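Local coordinates for N-terminal acetyltransferase-like protein (PDB 5NNP) that probably serves as the helical-repeat auxiliary subunit of a NatA-type N-terminal acetyltransferase, an enzyme that acetylates the amino termini of other proteins, at residues Tyr101-Ala104 with Leu105-Pro109; Gln113-Arg116 with Asp117-Val120. All coordinates share one frame; numbering follows the deposited sequence.

Contact 1 of 2, residues Tyr101-Ala104 with Leu105-Pro109; sequences YKFA and LKLEP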
loop_
_atom_site.group_PDB
_atom_site.type_symbol
_atom_site.label_atom_id
_atom_site.label_comp_id
_atom_site.label_asym_id
_atom_site.label_seq_id
_atom_site.Cartn_x
_atom_site.Cartn_y
_atom_site.Cartn_z
ATOM N N TYR A 101 -21.129 -21.832 -7.672
ATOM C CA TYR A 101 -22.103 -21.087 -6.879
ATOM C C TYR A 101 -23.270 -20.604 -7.746
ATOM O O TYR A 101 -24.439 -20.704 -7.356
ATOM C CB TYR A 101 -21.440 -19.895 -6.198
ATOM C CG TYR A 101 -20.842 -20.204 -4.852
ATOM C CD1 TYR A 101 -19.559 -20.721 -4.731
ATOM C CD2 TYR A 101 -21.564 -19.968 -3.688
ATOM C CE1 TYR A 101 -19.015 -20.993 -3.483
ATOM C CE2 TYR A 101 -21.032 -20.242 -2.443
ATOM C CZ TYR A 101 -19.764 -20.750 -2.340
ATOM O OH TYR A 101 -19.257 -21.006 -1.080
ATOM N N LYS A 102 -22.940 -20.081 -8.926
ATOM C CA LYS A 102 -23.932 -19.526 -9.847
ATOM C C LYS A 102 -25.000 -20.547 -10.258
ATOM O O LYS A 102 -26.189 -20.226 -10.366
ATOM C CB LYS A 102 -23.231 -18.983 -11.088
ATOM C CG LYS A 102 -24.007 -17.945 -11.833
ATOM C CD LYS A 102 -23.077 -16.895 -12.428
ATOM C CE LYS A 102 -22.161 -17.502 -13.460
ATOM N NZ LYS A 102 -21.450 -16.418 -14.172
ATOM N N PHE A 103 -24.565 -21.782 -10.491
ATOM C CA PHE A 103 -25.472 -22.837 -10.918
ATOM C C PHE A 103 -26.288 -23.355 -9.728
ATOM O O PHE A 103 -27.506 -23.596 -9.836
ATOM C CB PHE A 103 -24.695 -23.971 -11.586
ATOM C CG PHE A 103 -25.553 -24.877 -12.424
ATOM C CD1 PHE A 103 -26.196 -24.395 -13.558
ATOM C CD2 PHE A 103 -25.712 -26.209 -12.081
ATOM C CE1 PHE A 103 -26.988 -25.223 -14.356
ATOM C CE2 PHE A 103 -26.501 -27.047 -12.856
ATOM C CZ PHE A 103 -27.146 -26.556 -14.002
ATOM N N ALA A 104 -25.619 -23.511 -8.590
ATOM C CA ALA A 104 -26.319 -23.843 -7.354
ATOM C C ALA A 104 -27.466 -22.848 -7.108
ATOM O O ALA A 104 -28.605 -23.246 -6.825
ATOM C CB ALA A 104 -25.353 -23.863 -6.182
ATOM N N LEU A 105 -27.182 -21.559 -7.247
ATOM C CA LEU A 105 -28.228 -20.557 -7.068
ATOM C C LEU A 105 -29.352 -20.651 -8.129
ATOM O O LEU A 105 -30.499 -20.315 -7.836
ATOM C CB LEU A 105 -27.620 -19.149 -7.071
ATOM C CG LEU A 105 -28.527 -18.005 -6.597
ATOM C CD1 LEU A 105 -28.897 -18.181 -5.141
ATOM C CD2 LEU A 105 -27.895 -16.635 -6.801
ATOM N N LYS A 106 -29.044 -21.096 -9.350
ATOM C CA LYS A 106 -30.101 -21.270 -10.347
ATOM C C LYS A 106 -30.966 -22.481 -9.990
ATOM O O LYS A 106 -32.124 -22.574 -10.405
ATOM C CB LYS A 106 -29.534 -21.433 -11.766
ATOM C CG LYS A 106 -28.892 -20.189 -12.310
ATOM C CD LYS A 106 -28.466 -20.325 -13.755
ATOM C CE LYS A 106 -27.650 -19.106 -14.181
ATOM N NZ LYS A 106 -27.181 -19.186 -15.607
ATOM N N LEU A 107 -30.391 -23.408 -9.227
ATOM C CA LEU A 107 -31.119 -24.586 -8.769
ATOM C C LEU A 107 -31.915 -24.288 -7.507
ATOM O O LEU A 107 -33.013 -24.797 -7.339
ATOM C CB LEU A 107 -30.157 -25.750 -8.526
ATOM C CG LEU A 107 -29.559 -26.295 -9.819
ATOM C CD1 LEU A 107 -28.439 -27.306 -9.580
ATOM C CD2 LEU A 107 -30.680 -26.893 -10.626
ATOM N N GLU A 108 -31.361 -23.458 -6.627
ATOM C CA GLU A 108 -32.019 -23.109 -5.369
ATOM C C GLU A 108 -32.029 -21.600 -5.101
ATOM O O GLU A 108 -31.379 -21.139 -4.157
ATOM C CB GLU A 108 -31.324 -23.824 -4.221
ATOM C CG GLU A 108 -32.017 -23.702 -2.885
ATOM C CD GLU A 108 -33.256 -24.567 -2.810
ATOM O OE1 GLU A 108 -33.887 -24.584 -1.741
ATOM O OE2 GLU A 108 -33.596 -25.240 -3.813
ATOM N N PRO A 109 -32.778 -20.829 -5.913
ATOM C CA PRO A 109 -32.776 -19.355 -5.890
ATOM C C PRO A 109 -33.140 -18.754 -4.521
ATOM O O PRO A 109 -32.851 -17.584 -4.273
ATOM C CB PRO A 109 -33.820 -18.984 -6.949
ATOM C CG PRO A 109 -34.645 -20.186 -7.118
ATOM C CD PRO A 109 -33.772 -21.363 -6.855
#

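Contact 2 of 2, residues Gln113-Arg116 with Asp117-Val120; sequences QIQR and DLAV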
loop_
_atom_site.group_PDB
_atom_site.type_symbol
_atom_site.label_atom_id
_atom_site.label_comp_id
_atom_site.label_asym_id
_atom_site.label_seq_id
_atom_site.Cartn_x
_atom_site.Cartn_y
_atom_site.Cartn_z
ATOM N N GLN A 113 -27.649 -17.815 1.533
ATOM C CA GLN A 113 -26.235 -18.063 1.771
ATOM C C GLN A 113 -25.467 -18.168 0.454
ATOM O O GLN A 113 -24.363 -17.623 0.301
ATOM C CB GLN A 113 -26.029 -19.335 2.583
ATOM C CG GLN A 113 -24.561 -19.687 2.785
ATOM C CD GLN A 113 -24.356 -21.084 3.350
ATOM O OE1 GLN A 113 -25.223 -21.959 3.228
ATOM N NE2 GLN A 113 -23.207 -21.299 3.983
ATOM N N ILE A 114 -26.056 -18.890 -0.490
ATOM C CA ILE A 114 -25.410 -19.088 -1.768
ATOM C C ILE A 114 -25.279 -17.757 -2.506
ATOM O O ILE A 114 -24.223 -17.463 -3.076
ATOM C CB ILE A 114 -26.168 -20.129 -2.613
ATOM C CG1 ILE A 114 -25.991 -21.515 -1.976
ATOM C CG2 ILE A 114 -25.675 -20.125 -4.051
ATOM C CD1 ILE A 114 -26.758 -22.635 -2.656
ATOM N N GLN A 115 -26.330 -16.942 -2.469
ATOM C CA GLN A 115 -26.318 -15.644 -3.148
ATOM C C GLN A 115 -25.331 -14.707 -2.487
ATOM O O GLN A 115 -24.657 -13.927 -3.158
ATOM C CB GLN A 115 -27.714 -15.005 -3.155
ATOM C CG GLN A 115 -27.755 -13.557 -3.669
ATOM C CD GLN A 115 -27.381 -13.436 -5.155
ATOM O OE1 GLN A 115 -28.248 -13.348 -6.010
ATOM N NE2 GLN A 115 -26.082 -13.438 -5.456
ATOM N N ARG A 116 -25.255 -14.785 -1.163
ATOM C CA ARG A 116 -24.355 -13.940 -0.384
ATOM C C ARG A 116 -22.898 -14.208 -0.749
ATOM O O ARG A 116 -22.132 -13.279 -0.993
ATOM C CB ARG A 116 -24.582 -14.164 1.109
ATOM C CG ARG A 116 -23.790 -13.268 2.024
ATOM C CD ARG A 116 -24.282 -13.407 3.464
ATOM N NE ARG A 116 -24.501 -14.800 3.863
ATOM C CZ ARG A 116 -23.590 -15.559 4.474
ATOM N NH1 ARG A 116 -22.390 -15.057 4.756
ATOM N NH2 ARG A 116 -23.872 -16.818 4.805
ATOM N N ASP A 117 -22.542 -15.487 -0.823
ATOM C CA ASP A 117 -21.162 -15.895 -1.007
ATOM C C ASP A 117 -20.704 -15.703 -2.433
ATOM O O ASP A 117 -19.557 -15.321 -2.675
ATOM C CB ASP A 117 -20.992 -17.335 -0.562
ATOM C CG ASP A 117 -21.108 -17.481 0.948
ATOM O OD1 ASP A 117 -20.748 -16.526 1.668
ATOM O OD2 ASP A 117 -21.565 -18.539 1.421
ATOM N N LEU A 118 -21.613 -15.922 -3.373
ATOM C CA LEU A 118 -21.336 -15.686 -4.785
ATOM C C LEU A 118 -21.056 -14.209 -5.073
ATOM O O LEU A 118 -20.145 -13.862 -5.815
ATOM C CB LEU A 118 -22.518 -16.163 -5.634
ATOM C CG LEU A 118 -22.523 -15.723 -7.088
ATOM C CD1 LEU A 118 -21.440 -16.455 -7.863
ATOM C CD2 LEU A 118 -23.893 -15.958 -7.698
ATOM N N ALA A 119 -21.865 -13.342 -4.490
ATOM C CA ALA A 119 -21.740 -11.917 -4.728
ATOM C C ALA A 119 -20.364 -11.444 -4.289
ATOM O O ALA A 119 -19.725 -10.626 -4.962
ATOM C CB ALA A 119 -22.835 -11.154 -3.982
ATOM N N VAL A 120 -19.925 -11.967 -3.147
ATOM C CA VAL A 120 -18.619 -11.620 -2.611
ATOM C C VAL A 120 -17.547 -12.066 -3.602
ATOM O O VAL A 120 -16.703 -11.281 -4.008
ATOM C CB VAL A 120 -18.370 -12.264 -1.224
ATOM C CG1 VAL A 120 -16.950 -12.056 -0.813
ATOM C CG2 VAL A 120 -19.331 -11.687 -0.176
#

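Contact 1 of 2, residues Tyr101-Ala104 with Leu105-Pro109
Phe103 and Leu107, one helical turn apart, carry the side-chain packing of this stretch. The leucine methyl CD1 approaches the ring at a slant and lies beside its CD2-CE2 bond, 3.8 Å from CE2. The CB bond of Phe103 starts away from residues 105-109, yet CG, trans to the backbone N (chi1 -162°), still leaves the ring within reach of Leu107 CD1; Leu107 for its part swings CG to lie beside its own N, which sends CD1 back toward the ring. The turn lies in helix 94-107, the second helix of the predicted tetratricopeptide repeat 78-111. Trp81 of helix 78-90 meets the Phe103 ring edge-to-face and also touches Leu107. On another side of the helix Tyr101 points its ring toward helix 78-90 and helix 112-124. Lys102 and Lys106 form an outward-facing pair: CG of Lys106 lies 3.3 Å from Lys102 O, the chain runs on extended, and Lys106 NZ stands 6.5 Å from Lys102 NZ, like charges not in contact. The backbone bond from Leu105 N to Tyr101 O is 2.9 Å long. At the helix end the carbonyl of buried Ala104 takes two donors: its O receives Glu108 N at 2.8 Å and, more weakly, Leu107 N at 3.0 Å. Glu108 then leaves helical geometry.

Contact 2 of 2, residues Gln113-Arg116 with Asp117-Val120
Leu118 and Ala119 pack against Gln115 on the buried side of this turn of helix 112-124. Gln115 bends at chi2 (65°), and the bend brings its amide NE2 to 4.0 Å from Leu118 CD2, the two side chains crossing at a slant. The same NE2 is a weak hydrogen-bond donor to Ser134 OG, which gives this buried amide a polar partner. Ala119 sets its CB 3.4 Å from Gln115 O, and Val120 rests CG2 3.3 Å from Arg116 O, so small apolar groups lie against the carbonyls of the preceding turn. The backbone bond from Leu118 N to Ile114 O is regular at 3.0 Å; that from Val120 N to Arg116 O, at 3.4 Å, is weak. The opposite character is found round Asp117, where Gln113 and Arg116 are exposed and the charge pairing is loose. Asp117 OD1 sits above one face of the Arg116 guanidinium, 3.8 Å from NH1, so this long pair is electrostatic and not a hydrogen bond; Arg89 NH1 is a second, weak and long partner of OD1. OD2 instead lies 3.5 Å from Gln113 CG, with the amide and carboxylate planes 62° apart. Ile114 packs on helices 78-90 and 94-107, and Gln115 and Ala119 on helix 128-141, as expected in a stacked helical-repeat solenoid. Val120 instead touches helix 527-534, joining distant parts of the chain.

How the contacts relate
Contacts 1 and 2 belong to consecutive antiparallel helices, 94-107 and 112-124, and their centres lie about 10 Å apart. They meet directly by packing. Tyr101 CE2 reaches to 3.5 Å from Asp117 CB, and Leu105 CB sits 3.7 Å from Ile114 CG2. Leu105 CD2 also approaches Gln115 OE1, at 3.4 Å. Contact 1 thus supplies a tyrosine and a leucine, and contact 2 answers with residues from both of its halves. Contact 2 is the more buried of the two and lies nearer the chain centre, about 28 Å against 36 Å for contact 1. The interface between them is helix-to-helix packing of the repeat array and includes no ligand.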